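PDB 1O5K: 4-hydroxy-tetrahydrodipicolinate synthase from Thermotoga maritima, which catalyses the condensation of pyruvate with aspartate beta-semialdehyde to 4-hydroxy-tetrahydrodipicolinate, a step of lysine biosynthesis that proceeds through a Schiff base. Local coordinates for residues Glu58-Glu66 / Asn279-Pro287; Phe14-Val22 / Gly214-Asn223. All coordinates share one frame; numbering follows the deposited sequence.

Contact 1. Residues Glu58-Glu66 / Asn279-Pro287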
loop_
_atom_site.group_PDB
_atom_site.type_symbol
_atom_site.label_atom_id
_atom_site.label_comp_id
_atom_site.label_asym_id
_atom_site.label_seq_id
_atom_site.Cartn_x
_atom_site.Cartn_y
_atom_site.Cartn_z
ATOM N N GLU A 58 6.750 26.368 -5.258
ATOM C CA GLU A 58 5.905 26.317 -6.480
ATOM C C GLU A 58 6.708 26.378 -7.766
ATOM O O GLU A 58 6.270 26.966 -8.758
ATOM C CB GLU A 58 4.795 27.367 -6.448
ATOM C CG GLU A 58 3.738 26.976 -5.445
ATOM C CD GLU A 58 2.725 28.045 -5.171
ATOM O OE1 GLU A 58 2.901 28.739 -4.128
ATOM O OE2 GLU A 58 1.772 28.168 -5.991
ATOM N N SER A 59 7.840 25.675 -7.753
ATOM C CA SER A 59 8.631 25.628 -8.945
ATOM C C SER A 59 7.889 25.300 -10.245
ATOM O O SER A 59 8.279 25.842 -11.268
ATOM C CB SER A 59 9.855 24.740 -8.769
ATOM O OG SER A 59 9.493 23.429 -8.523
ATOM N N PRO A 60 6.857 24.424 -10.254
ATOM C CA PRO A 60 6.160 24.115 -11.498
ATOM C C PRO A 60 5.507 25.316 -12.173
ATOM O O PRO A 60 5.365 25.315 -13.386
ATOM C CB PRO A 60 5.080 23.092 -11.056
ATOM C CG PRO A 60 5.674 22.476 -9.922
ATOM C CD PRO A 60 6.330 23.614 -9.149
ATOM N N THR A 61 5.158 26.347 -11.398
ATOM C CA THR A 61 4.408 27.464 -11.925
ATOM C C THR A 61 5.144 28.814 -11.961
ATOM O O THR A 61 4.543 29.852 -12.296
ATOM C CB THR A 61 3.090 27.641 -11.165
ATOM O OG1 THR A 61 3.364 27.817 -9.795
ATOM C CG2 THR A 61 2.221 26.409 -11.277
ATOM N N VAL A 62 6.442 28.797 -11.671
ATOM C CA VAL A 62 7.261 30.012 -11.740
ATOM C C VAL A 62 8.056 29.966 -13.032
ATOM O O VAL A 62 8.786 29.017 -13.275
ATOM C CB VAL A 62 8.179 30.079 -10.543
ATOM C CG1 VAL A 62 9.101 31.280 -10.640
ATOM C CG2 VAL A 62 7.329 30.182 -9.251
ATOM N N ASN A 63 7.927 31.012 -13.837
ATOM C CA ASN A 63 8.463 31.012 -15.188
ATOM C C ASN A 63 9.951 31.377 -15.172
ATOM O O ASN A 63 10.492 31.769 -14.141
ATOM C CB ASN A 63 7.591 31.865 -16.114
ATOM C CG ASN A 63 7.850 33.352 -15.999
ATOM O OD1 ASN A 63 8.966 33.796 -15.693
ATOM N ND2 ASN A 63 6.817 34.146 -16.282
ATOM N N GLU A 64 10.648 31.208 -16.288
ATOM C CA GLU A 64 12.100 31.371 -16.245
ATOM C C GLU A 64 12.557 32.760 -15.832
ATOM O O GLU A 64 13.531 32.897 -15.093
ATOM C CB GLU A 64 12.742 31.003 -17.594
ATOM C CG GLU A 64 12.646 29.521 -17.944
ATOM C CD GLU A 64 13.884 29.007 -18.683
ATOM O OE1 GLU A 64 14.453 29.755 -19.536
ATOM O OE2 GLU A 64 14.296 27.857 -18.393
ATOM N N ASP A 65 11.900 33.800 -16.320
ATOM C CA ASP A 65 12.281 35.153 -15.952
ATOM C C ASP A 65 12.050 35.405 -14.451
ATOM O O ASP A 65 12.873 35.989 -13.766
ATOM C CB ASP A 65 11.566 36.165 -16.833
ATOM C CG ASP A 65 12.123 36.167 -18.283
ATOM O OD1 ASP A 65 13.387 36.189 -18.430
ATOM O OD2 ASP A 65 11.389 36.141 -19.320
ATOM N N GLU A 66 10.957 34.881 -13.923
ATOM C CA GLU A 66 10.692 34.943 -12.486
ATOM C C GLU A 66 11.723 34.220 -11.611
ATOM O O GLU A 66 12.090 34.701 -10.531
ATOM C CB GLU A 66 9.280 34.374 -12.213
ATOM C CG GLU A 66 8.217 35.331 -12.655
ATOM C CD GLU A 66 6.836 34.714 -12.660
ATOM O OE1 GLU A 66 6.732 33.471 -12.772
ATOM O OE2 GLU A 66 5.859 35.487 -12.548
ATOM N N ASN A 279 -2.214 35.126 0.803
ATOM C CA ASN A 279 -2.516 33.710 0.715
ATOM C C ASN A 279 -2.888 33.384 -0.752
ATOM O O ASN A 279 -4.052 33.174 -1.068
ATOM C CB ASN A 279 -3.623 33.365 1.685
ATOM C CG ASN A 279 -3.914 31.888 1.756
ATOM O OD1 ASN A 279 -4.994 31.460 2.170
ATOM N ND2 ASN A 279 -2.993 31.124 1.356
ATOM N N GLU A 280 -1.885 33.432 -1.641
ATOM C CA GLU A 280 -2.132 33.287 -3.084
ATOM C C GLU A 280 -1.230 32.179 -3.576
ATOM O O GLU A 280 -0.052 32.122 -3.192
ATOM C CB GLU A 280 -1.767 34.550 -3.854
ATOM C CG GLU A 280 -2.700 35.718 -3.709
ATOM C CD GLU A 280 -2.449 36.758 -4.779
ATOM O OE1 GLU A 280 -2.027 36.411 -5.923
ATOM O OE2 GLU A 280 -2.671 37.918 -4.467
ATOM N N LEU A 281 -1.785 31.333 -4.446
ATOM C CA LEU A 281 -1.048 30.260 -5.072
ATOM C C LEU A 281 -1.350 30.318 -6.552
ATOM O O LEU A 281 -2.258 31.005 -6.980
ATOM C CB LEU A 281 -1.482 28.891 -4.530
ATOM C CG LEU A 281 -1.098 28.723 -3.045
ATOM C CD1 LEU A 281 -2.227 28.939 -2.107
ATOM C CD2 LEU A 281 -0.371 27.422 -2.770
ATOM N N ARG A 282 -0.555 29.627 -7.348
ATOM C CA ARG A 282 -0.913 29.538 -8.766
ATOM C C ARG A 282 -1.535 28.165 -9.140
ATOM O O ARG A 282 -1.073 27.085 -8.646
ATOM C CB ARG A 282 0.331 29.756 -9.584
ATOM C CG ARG A 282 0.776 31.184 -9.557
ATOM C CD ARG A 282 1.997 31.433 -10.387
ATOM N NE ARG A 282 2.381 32.843 -10.363
ATOM C CZ ARG A 282 3.490 33.315 -10.912
ATOM N NH1 ARG A 282 4.328 32.503 -11.557
ATOM N NH2 ARG A 282 3.745 34.603 -10.852
ATOM N N LEU A 283 -2.495 28.207 -10.041
ATOM C CA LEU A 283 -3.187 27.011 -10.493
ATOM C C LEU A 283 -2.141 26.059 -11.079
ATOM O O LEU A 283 -1.194 26.514 -11.758
ATOM C CB LEU A 283 -4.281 27.378 -11.535
ATOM C CG LEU A 283 -5.570 27.982 -10.993
ATOM C CD1 LEU A 283 -6.486 28.200 -12.130
ATOM C CD2 LEU A 283 -6.206 27.032 -9.960
ATOM N N PRO A 284 -2.252 24.745 -10.824
ATOM C CA PRO A 284 -3.415 24.080 -10.218
ATOM C C PRO A 284 -3.533 24.087 -8.671
ATOM O O PRO A 284 -4.430 23.424 -8.168
ATOM C CB PRO A 284 -3.239 22.636 -10.694
ATOM C CG PRO A 284 -1.735 22.473 -10.694
ATOM C CD PRO A 284 -1.232 23.765 -11.243
ATOM N N LEU A 285 -2.697 24.852 -7.964
ATOM C CA LEU A 285 -2.840 24.985 -6.531
ATOM C C LEU A 285 -3.835 26.093 -6.239
ATOM O O LEU A 285 -4.018 27.013 -7.046
ATOM C CB LEU A 285 -1.522 25.223 -5.819
ATOM C CG LEU A 285 -0.452 24.160 -6.022
ATOM C CD1 LEU A 285 0.742 24.428 -5.140
ATOM C CD2 LEU A 285 -0.998 22.735 -5.789
ATOM N N VAL A 286 -4.548 25.919 -5.125
ATOM C CA VAL A 286 -5.566 26.862 -4.692
ATOM C C VAL A 286 -5.419 27.031 -3.197
ATOM O O VAL A 286 -4.776 26.206 -2.555
ATOM C CB VAL A 286 -6.987 26.413 -5.002
ATOM C CG1 VAL A 286 -7.226 26.226 -6.544
ATOM C CG2 VAL A 286 -7.361 25.157 -4.179
ATOM N N PRO A 287 -5.913 28.133 -2.646
ATOM C CA PRO A 287 -5.849 28.352 -1.196
ATOM C C PRO A 287 -6.496 27.279 -0.310
ATOM O O PRO A 287 -7.465 26.600 -0.670
ATOM C CB PRO A 287 -6.568 29.694 -1.011
ATOM C CG PRO A 287 -6.294 30.429 -2.293
ATOM C CD PRO A 287 -6.455 29.307 -3.341
HETATM O O HOH W 1 1.608 26.555 -8.042
#

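Contact 2. Residues Phe14-Val22 / Gly214-Asn223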
loop_
_atom_site.group_PDB
_atom_site.type_symbol
_atom_site.label_atom_id
_atom_site.label_comp_id
_atom_site.label_asym_id
_atom_site.label_seq_id
_atom_site.Cartn_x
_atom_site.Cartn_y
_atom_site.Cartn_z
ATOM N N PHE A 14 25.753 22.567 4.031
ATOM C CA PHE A 14 25.324 22.936 5.353
ATOM C C PHE A 14 24.963 21.737 6.195
ATOM O O PHE A 14 24.718 20.648 5.658
ATOM C CB PHE A 14 24.108 23.873 5.275
ATOM C CG PHE A 14 22.812 23.158 4.929
ATOM C CD1 PHE A 14 21.916 22.770 5.925
ATOM C CD2 PHE A 14 22.492 22.873 3.615
ATOM C CE1 PHE A 14 20.731 22.118 5.613
ATOM C CE2 PHE A 14 21.351 22.197 3.290
ATOM C CZ PHE A 14 20.438 21.801 4.280
ATOM N N ARG A 15 24.973 21.937 7.514
ATOM C CA ARG A 15 24.365 20.996 8.452
ATOM C C ARG A 15 23.334 21.760 9.246
ATOM O O ARG A 15 23.482 22.972 9.481
ATOM C CB ARG A 15 25.384 20.397 9.416
ATOM C CG ARG A 15 26.369 19.475 8.716
ATOM C CD ARG A 15 27.182 18.669 9.684
ATOM N NE ARG A 15 26.521 17.419 10.037
ATOM C CZ ARG A 15 26.561 16.845 11.242
ATOM N NH1 ARG A 15 27.204 17.417 12.262
ATOM N NH2 ARG A 15 25.936 15.695 11.435
ATOM N N GLY A 16 22.284 21.055 9.660
ATOM C CA GLY A 16 21.197 21.692 10.361
ATOM C C GLY A 16 20.042 21.929 9.421
ATOM O O GLY A 16 19.660 21.017 8.708
ATOM N N VAL A 17 19.511 23.166 9.413
ATOM C CA VAL A 17 18.224 23.453 8.769
ATOM C C VAL A 17 18.435 24.317 7.534
ATOM O O VAL A 17 19.077 25.382 7.618
ATOM C CB VAL A 17 17.276 24.204 9.708
ATOM C CG1 VAL A 17 15.969 24.518 8.966
ATOM C CG2 VAL A 17 17.017 23.369 10.926
ATOM N N GLY A 18 17.934 23.822 6.410
ATOM C CA GLY A 18 17.833 24.545 5.160
ATOM C C GLY A 18 16.358 24.728 4.868
ATOM O O GLY A 18 15.630 23.757 4.768
ATOM N N THR A 19 15.903 25.981 4.813
ATOM C CA THR A 19 14.468 26.245 4.588
ATOM C C THR A 19 14.091 26.148 3.132
ATOM O O THR A 19 14.677 26.796 2.332
ATOM C CB THR A 19 14.118 27.605 5.100
ATOM O OG1 THR A 19 14.281 27.608 6.552
ATOM C CG2 THR A 19 12.650 27.953 4.873
ATOM N N ALA A 20 13.086 25.334 2.827
ATOM C CA ALA A 20 12.538 25.254 1.467
ATOM C C ALA A 20 11.507 26.373 1.426
ATOM O O ALA A 20 10.358 26.217 1.815
ATOM C CB ALA A 20 11.915 23.913 1.222
ATOM N N ILE A 21 11.950 27.522 0.971
ATOM C CA ILE A 21 11.196 28.774 1.189
ATOM C C ILE A 21 10.100 28.895 0.128
ATOM O O ILE A 21 10.278 28.461 -1.015
ATOM C CB ILE A 21 12.148 29.975 1.224
ATOM C CG1 ILE A 21 11.418 31.204 1.795
ATOM C CG2 ILE A 21 12.773 30.255 -0.167
ATOM C CD1 ILE A 21 12.310 32.348 2.189
ATOM N N VAL A 22 8.925 29.360 0.561
ATOM C CA VAL A 22 7.825 29.678 -0.357
ATOM C C VAL A 22 8.172 30.842 -1.309
ATOM O O VAL A 22 9.091 31.609 -1.077
ATOM C CB VAL A 22 6.505 30.028 0.371
ATOM C CG1 VAL A 22 6.026 28.918 1.319
ATOM C CG2 VAL A 22 6.653 31.340 1.123
ATOM N N GLY A 214 22.337 11.265 9.937
ATOM C CA GLY A 214 22.251 12.262 8.898
ATOM C C GLY A 214 22.574 13.661 9.385
ATOM O O GLY A 214 23.022 13.861 10.523
ATOM N N ASP A 215 22.358 14.618 8.491
ATOM C CA ASP A 215 22.930 15.942 8.592
ATOM C C ASP A 215 21.973 17.133 8.822
ATOM O O ASP A 215 22.413 18.276 8.887
ATOM C CB ASP A 215 23.817 16.193 7.375
ATOM C CG ASP A 215 24.900 15.187 7.308
ATOM O OD1 ASP A 215 24.821 14.260 6.485
ATOM O OD2 ASP A 215 25.783 15.169 8.170
ATOM N N GLY A 216 20.690 16.848 9.005
ATOM C CA GLY A 216 19.722 17.881 9.194
ATOM C C GLY A 216 18.498 17.704 8.337
ATOM O O GLY A 216 18.045 16.587 8.077
ATOM N N VAL A 217 17.952 18.824 7.897
ATOM C CA VAL A 217 16.667 18.853 7.230
ATOM C C VAL A 217 16.539 19.996 6.244
ATOM O O VAL A 217 17.034 21.083 6.481
ATOM C CB VAL A 217 15.477 18.913 8.229
ATOM C CG1 VAL A 217 15.618 20.127 9.175
ATOM C CG2 VAL A 217 14.090 18.904 7.528
ATOM N N ILE A 218 15.940 19.688 5.092
ATOM C CA ILE A 218 15.497 20.706 4.164
ATOM C C ILE A 218 13.976 20.794 4.417
ATOM O O ILE A 218 13.207 19.879 4.087
ATOM C CB ILE A 218 15.880 20.417 2.720
ATOM C CG1 ILE A 218 17.418 20.505 2.569
ATOM C CG2 ILE A 218 15.147 21.449 1.815
ATOM C CD1 ILE A 218 17.970 19.943 1.226
ATOM N N SER A 219 13.617 21.877 5.121
ATOM C CA SER A 219 12.383 21.986 5.893
ATOM C C SER A 219 11.308 22.831 5.264
ATOM O O SER A 219 11.561 23.858 4.692
ATOM C CB SER A 219 12.722 22.616 7.256
ATOM O OG SER A 219 11.586 22.728 8.096
ATOM N N VAL A 220 10.079 22.411 5.487
ATOM C CA VAL A 220 8.886 23.263 5.199
ATOM C C VAL A 220 8.498 24.058 6.471
ATOM O O VAL A 220 8.219 25.273 6.452
ATOM C CB VAL A 220 7.766 22.380 4.791
ATOM C CG1 VAL A 220 6.431 23.141 4.720
ATOM C CG2 VAL A 220 8.074 21.720 3.408
ATOM N N VAL A 221 8.465 23.351 7.594
ATOM C CA VAL A 221 8.089 23.943 8.878
ATOM C C VAL A 221 8.925 25.150 9.260
ATOM O O VAL A 221 8.421 26.060 9.926
ATOM C CB VAL A 221 8.159 22.878 10.060
ATOM C CG1 VAL A 221 7.804 23.549 11.350
ATOM C CG2 VAL A 221 7.188 21.700 9.847
ATOM N N SER A 222 10.219 25.146 8.929
ATOM C CA SER A 222 11.036 26.283 9.219
ATOM C C SER A 222 10.599 27.593 8.560
ATOM O O SER A 222 11.077 28.656 8.973
ATOM C CB SER A 222 12.500 26.020 8.854
ATOM O OG SER A 222 12.673 25.740 7.465
ATOM N N ASN A 223 9.720 27.555 7.544
ATOM C CA ASN A 223 9.158 28.808 7.041
ATOM C C ASN A 223 8.475 29.599 8.149
ATOM O O ASN A 223 8.548 30.828 8.187
ATOM C CB ASN A 223 8.140 28.538 5.946
ATOM C CG ASN A 223 8.774 28.317 4.572
ATOM O OD1 ASN A 223 9.029 29.282 3.823
ATOM N ND2 ASN A 223 8.976 27.036 4.206
#

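Contact 1. Residues Glu58-Glu66 / Asn279-Pro287
In the TIM-barrel chain, a polar loop-to-loop contact centred on Arg-282 and Glu-58 joins the segment leading into helix 64-78 to the irregular segment between helices 265-273 and 290-302. Arg-282 runs extended past Thr-61 in the opposite direction, its CB 3.6 Å from Thr-61 OG1, and presents the NH1/NH2 end of its guanidinium to the Glu-66 carboxylate. The grip is two-pronged: Arg-282 NH1 reaches Glu-66 OE1 at 2.9 Å on the syn side, almost straight, while NH2 meets OE2 from above the carboxylate plane, the two flat groups being 28° apart. Arg-282 NH1 also donates to Thr-61 O (2.8 Å), which lies in the guanidinium plane, and NH2 has a further acceptor in Gly-28 O. Glu-66 also belongs to a capping box at the start of helix 64-78: its OE1 takes the N-H of Asn-63 on the anti side, and Asn-63 OD1 accepts from Glu-66 N at 2.9 Å. Two donors on OE1 and the NH2 bond to OE2 are likely to fix the turn of the carboxylate. Deeper in, the extended Glu-58 brings OE2 to Arg-282 N (3.1 Å, 171°) and lays CG against Leu-285 CD1, while its OE1 pairs with Lys-268. One water, donating to Glu-58 OE2 and Arg-282 O and accepting from Thr-61 OG1, bridges the two loops. Pro-284 and Leu-285 also pack on Asn-91 and Asn-119 of the second subunit.

Contact 2. Residues Phe14-Val22 / Gly214-Asn223
Strands 16-20 and 216-219 run parallel, their axes 12° apart and 4.4 Å at closest approach, and five backbone bonds join them, from Gly-16 N to Asp-215 O through Ala-20 N to Ser-219 O. Pairing the first and last strands of the parallel sheet, they close the TIM barrel. A CB on Gly-216 would run into Gly-16 O, and the backbone angles of both glycines themselves call for that residue. Val-17 and Val-217 lie side by side, CG2 to CG1 3.9 Å, beneath helix 226-237. On the other face the edge of the Phe-14 ring meets Ile-218, CZ to CG1 3.7 Å, over Gly-18, where a CB would clash with that ring. Arg-15 NE binds Asp-215 OD2 (3.0 Å) on its anti lone pair; Asp-215 OD1 is paired with Lys-190. Past strand 216-219, Ser-222 OG donates at 2.6 Å to Thr-19 OG1, which also bonds Gln-42. With CG beside its backbone N (chi1 -82°), Asn-223 sends ND2 to Ala-20 O (2.9 Å), from above the carbonyl plane, and to Val-220 O, while OD1 accepts from Val-22 N at 3.3 Å. A leucine in its place would probably leave Ala-20 O and Val-22 N without these mates. Backbone bonds at Val-217 and Ser-219 hold the strand on both sides of Ile-218, which probably binds pyruvate, consistent with a firmly placed wall of that site.

The segments of the two contacts alternate along the chain: 14-22 comes first, then 58-66, 214-223 and 279-287, so each contact ties an early part of the chain to a late one. Their centres are about 21 Å apart, with nearest atoms about 6 Å apart and no touch. The centre of contact 2, where strands 16-20 and 216-219 meet, is about 6 Å from the centre of the folded chain; that of contact 1, among loops beyond the barrel strands, is about 17 Å from it. Strand 49-52 neighbours 16-20 in the sheet and leads toward 58-66 through Thr-55 and Thr-56, predicted proton-relay and pyruvate-binding residues. Barrel closure and loop contact thus lie near a common probable active site.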